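Ribonucleoside-diphosphate reductase (Pseudomonas aeruginosa, PDB 5IM3) reduces ribonucleoside diphosphates to the matching deoxyribonucleotides, the building blocks of DNA, and is allosterically regulated by dATP bound at its N-terminal ATP cone. Local coordinates at the interface of chains A and B. Numbering follows the deposited sequence. Chains: chain A/B, Ribonucleoside-diphosphate reductase.

The interface of chains A and B. Residues chain A 106, 110, 122, 125; chain B 115, 118-119, 122-123.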
# COMPACT_ATOMS: atom_id res chain seq x y z
N GLU A 106 29.17 -5.03 44.45
CA GLU A 106 29.72 -5.65 43.25
C GLU A 106 29.19 -4.97 42.00
O GLU A 106 29.93 -4.76 41.03
CB GLU A 106 29.38 -7.14 43.22
CG GLU A 106 30.09 -7.98 44.28
CD GLU A 106 29.72 -9.46 44.21
OE1 GLU A 106 28.86 -9.83 43.38
OE2 GLU A 106 30.29 -10.25 44.99
N MET A 110 31.42 -3.22 39.12
CA MET A 110 31.37 -3.81 37.79
C MET A 110 30.96 -2.80 36.73
O MET A 110 31.56 -2.75 35.65
CB MET A 110 30.41 -5.00 37.79
CG MET A 110 30.93 -6.21 38.55
SD MET A 110 29.72 -7.54 38.56
CE MET A 110 30.57 -8.77 39.55
N VAL A 122 34.50 -10.46 44.37
CA VAL A 122 33.65 -11.64 44.27
C VAL A 122 34.36 -12.85 44.88
O VAL A 122 33.80 -13.56 45.72
CB VAL A 122 33.26 -11.90 42.80
CG1 VAL A 122 32.70 -13.31 42.63
CG2 VAL A 122 32.24 -10.87 42.33
N ARG A 125 34.71 -12.65 48.65
CA ARG A 125 33.40 -12.77 49.27
C ARG A 125 32.89 -14.20 49.20
O ARG A 125 32.22 -14.68 50.13
CB ARG A 125 32.41 -11.82 48.59
CG ARG A 125 30.97 -11.98 49.08
CD ARG A 125 30.02 -11.22 48.19
NE ARG A 125 28.63 -11.55 48.49
CZ ARG A 125 27.60 -11.13 47.76
NH1 ARG A 125 27.80 -10.37 46.70
NH2 ARG A 125 26.37 -11.48 48.11
N GLN B 115 25.43 -8.47 37.12
CA GLN B 115 26.20 -8.78 38.32
C GLN B 115 26.09 -10.25 38.70
O GLN B 115 27.09 -10.88 39.06
CB GLN B 115 25.72 -7.89 39.47
CG GLN B 115 26.43 -8.14 40.80
CD GLN B 115 25.63 -9.02 41.74
OE1 GLN B 115 24.43 -9.22 41.56
NE2 GLN B 115 26.30 -9.54 42.76
N ALA B 118 27.98 -12.24 35.97
CA ALA B 118 29.41 -11.94 36.02
C ALA B 118 30.08 -12.66 37.18
O ALA B 118 31.13 -13.29 37.02
CB ALA B 118 29.64 -10.43 36.11
N ARG B 119 29.49 -12.57 38.38
CA ARG B 119 30.11 -13.21 39.53
C ARG B 119 30.12 -14.72 39.36
O ARG B 119 31.10 -15.38 39.72
CB ARG B 119 29.39 -12.79 40.82
CG ARG B 119 28.04 -13.44 41.05
CD ARG B 119 27.32 -12.84 42.25
NE ARG B 119 28.23 -12.62 43.37
CZ ARG B 119 28.63 -13.57 44.21
NH1 ARG B 119 28.18 -14.82 44.06
NH2 ARG B 119 29.47 -13.28 45.19
N VAL B 122 32.93 -15.60 37.06
CA VAL B 122 34.21 -15.55 37.76
C VAL B 122 34.40 -16.80 38.61
O VAL B 122 35.44 -17.47 38.53
CB VAL B 122 34.29 -14.28 38.62
CG1 VAL B 122 35.51 -14.32 39.53
CG2 VAL B 122 34.34 -13.06 37.73
N ILE B 123 33.41 -17.13 39.44
CA ILE B 123 33.56 -18.26 40.36
C ILE B 123 33.84 -19.54 39.58
O ILE B 123 34.72 -20.32 39.94
CB ILE B 123 32.31 -18.40 41.24
CG1 ILE B 123 32.10 -17.15 42.11
CG2 ILE B 123 32.41 -19.64 42.13
CD1 ILE B 123 33.27 -16.82 43.01
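Two N-terminal ATP cones meet here, helices 98-111 and 115-138 of chain A receiving helix 115-134 of chain B, with A:Glu106 gripped by B:Arg119 and B:Gln115. This cone-to-cone contact of the deposited tetramer may belong to the dATP-bound, regulated assembly; the coordinates alone do not show this. The arginine takes the carboxylate side-on. Its NE donates to A:Glu106 OE1 at 2.9 Å, a salt bridge as well as a hydrogen bond, and B:Arg119 NH2 reaches A:Glu106 OE2 at 3.1 Å. Both oxygens offer their syn lone pairs, both bonds are nearly straight, and the carboxylate and guanidinium planes lie only 6° apart, so the pair forms a flat fork that fixes the rotation of each group. B:Arg119 gets there by a folded route: CG sits between the backbone N and the carbonyl carbon (chi1 75°), and the chain bends again at chi3. A:Glu106 instead comes in extended beyond CG, crossing the arginine at about a right angle.

A:Glu106 OE1 carries a second donor, B:Gln115 NE2 at 2.6 Å, which arrives on the anti side and well out of the carboxylate plane. A bend at chi2 (-100°) turns this amide toward the acid. From within chain A, A:Arg125 adds a salt bridge, A:Arg125 NH1 to A:Glu106 OE2 at 3.0 Å, though its hydrogen-bond geometry is weak. Its guanidinium also has the rim of one face over B:Arg119 CZ, and the shared carboxylate would probably offset the arginines' like charges.

Apolar packing flanks the acid. The thioether of A:Met110 lies against the chain B helix, SD 3.7 Å from B:Gln115 CA and also beside the methyl of B:Ala118. A:Val122 sets both methyls against B:Arg119 CB, and its CG1 lies over the rim of that guanidinium's face. The two copies do not meet as an exact two-fold: A:Val122 buries 47 Å² against the partner and B:Val122 just 5 Å². A:Val122 CG1 also touches B:Ile123 CD1 at 3.6 Å.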